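Local atomic coordinates of VWFA domain-containing protein (Alicyclobacillus acidocaldarius subsp. acidocaldarius, PDB entry 3RAG), a protein that is of unknown function but belongs to the von Willebrand factor A family and binds a sodium ion, probably at a metal-ion-dependent adhesion site. Residues Q12-T17 with Q84-Q89; D26-A31 with A64-G69; H37-N42 with H220-L225. All coordinates share one frame; numbering follows the deposited sequence.

Strand 40-46 connects the three contacts: it pairs with strand 10-17 of interaction 1 (Val15 N to Asn42 O 2.9 Å, a probable hydrogen bond), carries one side of interaction 3 and is bonded to Gly67 of interaction 2 (Gly67 O to Val41 N 2.9 Å). Gln12 and Leu14 serve interaction 1, while Ile13, on the other face, touches Leu225 of interaction 3; the two centres lie about 12 Å apart. Centres of interactions 2 and 3 lie about 10 Å apart; interactions 1 and 2 do not touch. Strand 10-17 leads to Asp18, which holds the sodium ion with Ser144 and Ser146; Asp142, bonded to Thr17, starts a DxSxS sequence, consistent with a metal-ion-dependent adhesion site (MIDAS).

Interaction 1: residues Q12-T17 with Q84-Q89; sequences QILVIT and QMMTHQ
Leu14 of strand 10-17 and Met86 of helix 79-106, a selenomethionine, meet at about a right angle, and the touch falls on their last carbons: Leu14 CD1 lies 3.5 Å from Met86 CE. Leu14 reaches the helix with CG anti to its backbone N (chi1 170°). Beyond the selenium of the extended Met86 chain the methyl is doubtfully placed, its SE-CE bond short and chi3 nearly eclipsed (5°), so its exact approach carries little weight.

Two residues back along the strand, the Gln12 side chain slants across Thr87. Its extended chain carries the amide out to the helix, where OE1 comes to 3.5 Å from the methyl Thr87 CG2. The more telling link is a water donating to Gln12 OE1 at 2.7 Å and to Thr87 OG1 at 3.0 Å. Thr87 OG1 is also hydrogen-bonded to the carbonyl of Ala83, one turn earlier in the helix.

All four touching side chains are buried. The chemistry is therefore split: one hydrophobic crossing holds the strand to the helix, while beside it the water supplies the polar atoms of Gln12 and Thr87 with a shared partner that they do not find directly in each other.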
loop_
_atom_site.group_PDB
_atom_site.type_symbol
_atom_site.label_atom_id
_atom_site.label_comp_id
_atom_site.label_asym_id
_atom_site.label_seq_id
_atom_site.Cartn_x
_atom_site.Cartn_y
_atom_site.Cartn_z
ATOM N N GLN A 12 -1.107 5.262 0.597
ATOM C CA GLN A 12 -0.822 3.916 1.060
ATOM C C GLN A 12 0.466 3.415 0.466
ATOM O O GLN A 12 0.832 3.785 -0.646
ATOM C CB GLN A 12 -1.948 2.947 0.678
ATOM C CG GLN A 12 -3.237 3.170 1.498
ATOM C CD GLN A 12 -4.279 2.095 1.233
ATOM O OE1 GLN A 12 -4.042 1.152 0.467
ATOM N NE2 GLN A 12 -5.442 2.236 1.862
ATOM N N ILE A 13 1.142 2.574 1.229
ATOM C CA ILE A 13 2.316 1.862 0.746
ATOM C C ILE A 13 1.949 0.388 0.825
ATOM O O ILE A 13 1.529 -0.091 1.880
ATOM C CB ILE A 13 3.535 2.117 1.661
ATOM C CG1 ILE A 13 3.931 3.611 1.640
ATOM C CG2 ILE A 13 4.704 1.192 1.264
ATOM C CD1 ILE A 13 4.964 4.013 2.734
ATOM N N LEU A 14 2.086 -0.334 -0.284
ATOM C CA LEU A 14 1.765 -1.759 -0.279
ATOM C C LEU A 14 3.057 -2.538 -0.497
ATOM O O LEU A 14 3.662 -2.468 -1.559
ATOM C CB LEU A 14 0.765 -2.083 -1.403
ATOM C CG LEU A 14 0.560 -3.583 -1.635
ATOM C CD1 LEU A 14 -0.088 -4.223 -0.404
ATOM C CD2 LEU A 14 -0.318 -3.808 -2.874
ATOM N N VAL A 15 3.488 -3.290 0.508
ATOM C CA VAL A 15 4.721 -4.053 0.380
ATOM C C VAL A 15 4.350 -5.487 0.005
ATOM O O VAL A 15 3.524 -6.100 0.679
ATOM C CB VAL A 15 5.472 -4.083 1.717
ATOM C CG1 VAL A 15 6.753 -4.923 1.585
ATOM C CG2 VAL A 15 5.793 -2.634 2.166
ATOM N N ILE A 16 4.978 -6.017 -1.041
ATOM C CA ILE A 16 4.770 -7.406 -1.453
ATOM C C ILE A 16 6.109 -8.132 -1.335
ATOM O O ILE A 16 7.101 -7.738 -1.981
ATOM C CB ILE A 16 4.199 -7.500 -2.886
ATOM C CG1 ILE A 16 2.860 -6.734 -2.956
ATOM C CG2 ILE A 16 4.028 -8.969 -3.275
ATOM C CD1 ILE A 16 2.210 -6.686 -4.353
ATOM N N THR A 17 6.162 -9.184 -0.525
ATOM C CA THR A 17 7.462 -9.689 -0.104
ATOM C C THR A 17 7.406 -11.184 0.167
ATOM O O THR A 17 6.330 -11.722 0.453
ATOM C CB THR A 17 7.927 -8.902 1.180
ATOM O OG1 THR A 17 9.249 -9.283 1.553
ATOM C CG2 THR A 17 6.971 -9.189 2.386
ATOM N N GLN A 84 -6.218 -6.100 -3.948
ATOM C CA GLN A 84 -7.417 -5.299 -4.176
ATOM C C GLN A 84 -8.280 -5.239 -2.906
ATOM O O GLN A 84 -8.697 -4.151 -2.489
ATOM C CB GLN A 84 -8.208 -5.839 -5.374
ATOM C CG GLN A 84 -7.452 -5.800 -6.683
ATOM C CD GLN A 84 -8.197 -6.482 -7.813
ATOM O OE1 GLN A 84 -9.423 -6.484 -7.842
ATOM N NE2 GLN A 84 -7.455 -7.064 -8.750
HETATM N N MSE A 85 -8.522 -6.385 -2.260
HETATM C CA MSE A 85 -9.317 -6.385 -1.032
HETATM C C MSE A 85 -8.696 -5.516 0.051
HETATM O O MSE A 85 -9.410 -4.768 0.731
HETATM C CB MSE A 85 -9.520 -7.808 -0.466
HETATM C CG MSE A 85 -10.230 -7.871 0.911
HETATM SE SE MSE A 85 -9.220 -7.690 2.431
HETATM C CE MSE A 85 -8.258 -9.206 2.409
HETATM N N MSE A 86 -7.385 -5.639 0.256
HETATM C CA MSE A 86 -6.771 -4.946 1.384
HETATM C C MSE A 86 -6.825 -3.447 1.149
HETATM O O MSE A 86 -7.071 -2.681 2.090
HETATM C CB MSE A 86 -5.305 -5.372 1.594
HETATM C CG MSE A 86 -5.101 -6.806 2.085
HETATM SE SE MSE A 86 -3.321 -7.308 1.976
HETATM C CE MSE A 86 -2.590 -5.876 1.471
ATOM N N THR A 87 -6.562 -3.044 -0.093
ATOM C CA THR A 87 -6.492 -1.619 -0.436
ATOM C C THR A 87 -7.865 -1.009 -0.172
ATOM O O THR A 87 -7.988 0.010 0.512
ATOM C CB THR A 87 -6.060 -1.411 -1.897
ATOM O OG1 THR A 87 -4.752 -1.959 -2.070
ATOM C CG2 THR A 87 -6.009 0.084 -2.271
ATOM N N HIS A 88 -8.907 -1.659 -0.678
ATOM C CA HIS A 88 -10.267 -1.169 -0.407
ATOM C C HIS A 88 -10.680 -1.202 1.069
ATOM O O HIS A 88 -11.263 -0.233 1.587
ATOM C CB HIS A 88 -11.291 -1.874 -1.308
ATOM C CG HIS A 88 -11.256 -1.394 -2.727
ATOM N ND1 HIS A 88 -11.699 -0.140 -3.099
ATOM C CD2 HIS A 88 -10.813 -1.986 -3.862
ATOM C CE1 HIS A 88 -11.537 0.015 -4.402
ATOM N NE2 HIS A 88 -11.003 -1.092 -4.889
ATOM N N GLN A 89 -10.373 -2.290 1.772
ATOM C CA GLN A 89 -10.794 -2.364 3.154
ATOM C C GLN A 89 -10.082 -1.338 4.043
ATOM O O GLN A 89 -10.710 -0.728 4.899
ATOM C CB GLN A 89 -10.659 -3.800 3.677
ATOM C CG GLN A 89 -11.151 -4.021 5.060
ATOM C CD GLN A 89 -11.175 -5.504 5.412
ATOM O OE1 GLN A 89 -11.193 -6.364 4.522
ATOM N NE2 GLN A 89 -11.167 -5.808 6.710
HETATM O O HOH W 1 -2.624 -1.037 -0.224
#

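Interaction 2: residues D26-A31 with A64-G69; sequences DPVEAA and ADAGGG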
loop_
_atom_site.group_PDB
_atom_site.type_symbol
_atom_site.label_atom_id
_atom_site.label_comp_id
_atom_site.label_asym_id
_atom_site.label_seq_id
_atom_site.Cartn_x
_atom_site.Cartn_y
_atom_site.Cartn_z
ATOM N N ASP A 26 15.542 -1.137 10.462
ATOM C CA ASP A 26 14.272 -1.801 10.807
ATOM C C ASP A 26 13.041 -1.236 10.100
ATOM O O ASP A 26 12.690 -0.073 10.269
ATOM C CB ASP A 26 14.118 -1.732 12.330
ATOM C CG ASP A 26 12.849 -2.395 12.843
ATOM O OD1 ASP A 26 12.135 -3.087 12.085
ATOM O OD2 ASP A 26 12.584 -2.222 14.046
ATOM N N PRO A 27 12.372 -2.061 9.272
ATOM C CA PRO A 27 11.204 -1.559 8.533
ATOM C C PRO A 27 10.007 -1.287 9.444
ATOM O O PRO A 27 9.082 -0.582 9.039
ATOM C CB PRO A 27 10.878 -2.706 7.551
ATOM C CG PRO A 27 11.452 -3.957 8.225
ATOM C CD PRO A 27 12.737 -3.443 8.900
ATOM N N VAL A 28 9.990 -1.866 10.647
ATOM C CA VAL A 28 8.889 -1.563 11.552
ATOM C C VAL A 28 8.915 -0.070 11.913
ATOM O O VAL A 28 7.886 0.606 11.931
ATOM C CB VAL A 28 8.905 -2.470 12.789
ATOM C CG1 VAL A 28 7.744 -2.091 13.750
ATOM C CG2 VAL A 28 8.778 -3.921 12.331
ATOM N N GLU A 29 10.099 0.437 12.193
ATOM C CA GLU A 29 10.267 1.860 12.482
ATOM C C GLU A 29 9.946 2.731 11.264
ATOM O O GLU A 29 9.374 3.818 11.397
ATOM C CB GLU A 29 11.703 2.107 12.953
ATOM C CG GLU A 29 11.806 2.981 14.150
ATOM C CD GLU A 29 10.891 2.509 15.253
ATOM O OE1 GLU A 29 10.114 3.343 15.769
ATOM O OE2 GLU A 29 10.944 1.304 15.588
ATOM N N ALA A 30 10.331 2.262 10.077
ATOM C CA ALA A 30 10.019 2.984 8.843
ATOM C C ALA A 30 8.514 3.125 8.679
ATOM O O ALA A 30 8.006 4.189 8.298
ATOM C CB ALA A 30 10.640 2.268 7.615
ATOM N N ALA A 31 7.781 2.046 8.967
ATOM C CA ALA A 31 6.330 2.083 8.829
ATOM C C ALA A 31 5.734 3.017 9.877
ATOM O O ALA A 31 4.768 3.733 9.605
ATOM C CB ALA A 31 5.731 0.676 8.989
ATOM N N ALA A 64 2.782 -4.016 9.419
ATOM C CA ALA A 64 1.401 -3.596 9.200
ATOM C C ALA A 64 0.807 -2.960 10.468
ATOM O O ALA A 64 0.114 -1.943 10.407
ATOM C CB ALA A 64 0.565 -4.766 8.705
ATOM N N ASP A 65 1.121 -3.532 11.622
ATOM C CA ASP A 65 0.629 -2.977 12.874
ATOM C C ASP A 65 1.114 -1.543 13.042
ATOM O O ASP A 65 0.323 -0.623 13.277
ATOM C CB ASP A 65 1.101 -3.833 14.042
ATOM C CG ASP A 65 0.594 -3.316 15.385
ATOM O OD1 ASP A 65 -0.630 -3.184 15.526
ATOM O OD2 ASP A 65 1.422 -3.019 16.276
ATOM N N ALA A 66 2.420 -1.337 12.897
ATOM C CA ALA A 66 2.991 -0.001 13.081
ATOM C C ALA A 66 2.574 0.983 11.995
ATOM O O ALA A 66 2.526 2.197 12.232
ATOM C CB ALA A 66 4.501 -0.080 13.135
ATOM N N GLY A 67 2.301 0.473 10.794
ATOM C CA GLY A 67 1.883 1.328 9.695
ATOM C C GLY A 67 0.384 1.509 9.584
ATOM O O GLY A 67 -0.111 2.072 8.602
ATOM N N GLY A 68 -0.350 1.020 10.589
ATOM C CA GLY A 68 -1.789 1.203 10.649
ATOM C C GLY A 68 -2.548 0.458 9.566
ATOM O O GLY A 68 -3.675 0.832 9.224
ATOM N N GLY A 69 -1.950 -0.605 9.030
ATOM C CA GLY A 69 -2.567 -1.327 7.926
ATOM C C GLY A 69 -2.807 -2.808 8.211
ATOM O O GLY A 69 -2.971 -3.224 9.368
#
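Ala31 and Gly67, both buried, form the tight part of this contact: Ala31 CA and Gly67 CA, the latter just past helix 58-66, are 4.6 Å apart. Ala31 CB rests 3.9 Å from Gly67 N, and Ala31 O lies 3.8 Å from Gly67 CA. A CB at Gly67 would sit tightly, about 3.4 Å from Ala31 CB.

The more open side is formed by Val28 and Ala66, both partly exposed. Ala66 CB packs 3.7 Å from Val28 O and 3.9 Å from Val28 CG1, the branch anti to the valine's backbone N (chi1 178°). At the helix ends flanking the contact, Asp26 caps helix 27-36 at its N-cap, Val28 N donating to Asp26 OD1 at 2.9 Å from well above the carboxylate plane, and Gly68 takes positive phi (68°) as the C-prime residue of a Schellman motif, with Gly69 N bonded to Ala64 O and Gly68 N to Asp65 O.

The two helices belong to successive beta-alpha-beta crossovers sharing strand 40-46, to whose Val41 the backbone of Gly67 is hydrogen-bonded. Val28 also touches Ser62 and Ile63 of helix 58-66, and Pro27 and Ala30 reach helix 214-232.

Interaction 3: residues H37-N42 with H220-L225; sequences HGIVVN and HAADLL
Ile39, where the chain leads into strand 40-46, is the one residue of 37-42 that packs against helix 214-232, and its branches divide the work between Leu225 and Ala222. CB aims at the helix but keeps its distance, and the contacts begin one bond further out. From CB the chain forks. The short branch, CG2, is anti to the backbone N and ends 3.7 Å from Leu225 CD1. The other branch starts with CG1, set beside the backbone N (chi1 -62°), and lies 4.0 Å from Leu225 CD1. It then extends through chi2 of 161° to CD1, the tip, which lies 4.0 Å from Leu225 CD1 and 4.0 Å from Ala222 CB as well.

A single leucine methyl is thus met by three carbons of the isoleucine, and the two side chains run at a slant to one another. Ala222, one turn before Leu225 and on the same side of the helix, is small enough to let the tip of Ile39 settle against its CB. Cutting Ile39 back to an alanine would probably open a gap in front of Leu225 CD1 and leave Ala222 CB without the Ile39 CD1 methyl that packs on it. The contact is purely hydrophobic, and its three side chains are all buried.

Gly38 sets up the approach: its positive phi (88°) closes helix 27-36 with a Schellman motif and turns the chain into the strand. The carbonyl of Ile39 is hydrogen-bonded to His35 ND1 in that helix. Ile13 of the adjacent strand 10-17 touches both Ile39 and Leu225, and Leu225 continues over strand 135-142 to His136 and Val138 and also reaches Phe193 of strand 188-194, so helix 214-232 lies across one face of the central sheet.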
loop_
_atom_site.group_PDB
_atom_site.type_symbol
_atom_site.label_atom_id
_atom_site.label_comp_id
_atom_site.label_asym_id
_atom_site.label_seq_id
_atom_site.Cartn_x
_atom_site.Cartn_y
_atom_site.Cartn_z
ATOM N N HIS A 37 2.475 10.400 9.205
ATOM C CA HIS A 37 2.029 11.300 8.138
ATOM C C HIS A 37 0.671 10.926 7.596
ATOM O O HIS A 37 0.206 11.519 6.622
ATOM C CB HIS A 37 3.028 11.315 6.977
ATOM C CG HIS A 37 4.364 11.872 7.342
ATOM N ND1 HIS A 37 4.613 13.226 7.399
ATOM C CD2 HIS A 37 5.519 11.260 7.688
ATOM C CE1 HIS A 37 5.869 13.424 7.757
ATOM N NE2 HIS A 37 6.441 12.249 7.940
ATOM N N GLY A 38 0.036 9.933 8.211
ATOM C CA GLY A 38 -1.256 9.473 7.743
ATOM C C GLY A 38 -1.187 8.392 6.664
ATOM O O GLY A 38 -2.214 7.891 6.203
ATOM N N ILE A 39 0.019 7.994 6.293
ATOM C CA ILE A 39 0.177 6.918 5.305
ATOM C C ILE A 39 -0.160 5.590 5.959
ATOM O O ILE A 39 0.240 5.346 7.097
ATOM C CB ILE A 39 1.628 6.894 4.791
ATOM C CG1 ILE A 39 1.930 8.217 4.083
ATOM C CG2 ILE A 39 1.884 5.699 3.834
ATOM C CD1 ILE A 39 3.426 8.514 3.930
ATOM N N VAL A 40 -0.873 4.719 5.249
ATOM C CA VAL A 40 -1.172 3.395 5.793
ATOM C C VAL A 40 -0.267 2.409 5.058
ATOM O O VAL A 40 -0.152 2.487 3.828
ATOM C CB VAL A 40 -2.657 3.014 5.566
ATOM C CG1 VAL A 40 -2.847 1.487 5.709
ATOM C CG2 VAL A 40 -3.563 3.801 6.548
ATOM N N VAL A 41 0.378 1.496 5.798
ATOM C CA VAL A 41 1.285 0.524 5.176
ATOM C C VAL A 41 0.655 -0.856 5.296
ATOM O O VAL A 41 0.364 -1.317 6.409
ATOM C CB VAL A 41 2.684 0.511 5.852
ATOM C CG1 VAL A 41 3.654 -0.429 5.106
ATOM C CG2 VAL A 41 3.260 1.928 5.906
ATOM N N ASN A 42 0.422 -1.488 4.147
ATOM C CA ASN A 42 -0.128 -2.845 4.068
ATOM C C ASN A 42 0.966 -3.803 3.597
ATOM O O ASN A 42 1.884 -3.394 2.865
ATOM C CB ASN A 42 -1.267 -2.888 3.042
ATOM C CG ASN A 42 -2.499 -2.104 3.484
ATOM O OD1 ASN A 42 -3.184 -1.447 2.669
ATOM N ND2 ASN A 42 -2.782 -2.162 4.746
ATOM N N HIS A 220 11.685 5.116 1.290
ATOM C CA HIS A 220 11.631 5.668 -0.070
ATOM C C HIS A 220 10.183 5.900 -0.506
ATOM O O HIS A 220 9.829 6.965 -1.022
ATOM C CB HIS A 220 12.376 4.733 -1.042
ATOM C CG HIS A 220 12.533 5.298 -2.422
ATOM N ND1 HIS A 220 13.097 4.576 -3.456
ATOM C CD2 HIS A 220 12.182 6.495 -2.947
ATOM C CE1 HIS A 220 13.105 5.313 -4.552
ATOM N NE2 HIS A 220 12.544 6.479 -4.274
ATOM N N ALA A 221 9.331 4.909 -0.268
ATOM C CA ALA A 221 7.914 5.031 -0.598
ATOM C C ALA A 221 7.262 6.233 0.099
ATOM O O ALA A 221 6.515 6.988 -0.513
ATOM C CB ALA A 221 7.172 3.732 -0.218
ATOM N N ALA A 222 7.548 6.410 1.381
ATOM C CA ALA A 222 6.926 7.514 2.114
ATOM C C ALA A 222 7.418 8.841 1.555
ATOM O O ALA A 222 6.640 9.791 1.429
ATOM C CB ALA A 222 7.238 7.412 3.611
ATOM N N ASP A 223 8.707 8.896 1.229
ATOM C CA ASP A 223 9.292 10.086 0.596
ATOM C C ASP A 223 8.571 10.447 -0.700
ATOM O O ASP A 223 8.284 11.622 -0.955
ATOM C CB ASP A 223 10.791 9.893 0.294
ATOM C CG ASP A 223 11.670 10.135 1.508
ATOM O OD1 ASP A 223 11.123 10.368 2.606
ATOM O OD2 ASP A 223 12.907 10.087 1.375
ATOM N N LEU A 224 8.326 9.437 -1.535
ATOM C CA LEU A 224 7.629 9.633 -2.806
ATOM C C LEU A 224 6.234 10.191 -2.581
ATOM O O LEU A 224 5.805 11.112 -3.292
ATOM C CB LEU A 224 7.545 8.312 -3.584
ATOM C CG LEU A 224 8.863 7.845 -4.209
ATOM C CD1 LEU A 224 8.748 6.380 -4.658
ATOM C CD2 LEU A 224 9.238 8.752 -5.363
ATOM N N LEU A 225 5.520 9.633 -1.605
ATOM C CA LEU A 225 4.156 10.083 -1.306
ATOM C C LEU A 225 4.142 11.539 -0.842
ATOM O O LEU A 225 3.306 12.343 -1.267
ATOM C CB LEU A 225 3.487 9.168 -0.257
ATOM C CG LEU A 225 3.099 7.771 -0.760
ATOM C CD1 LEU A 225 2.829 6.799 0.402
ATOM C CD2 LEU A 225 1.882 7.823 -1.736
#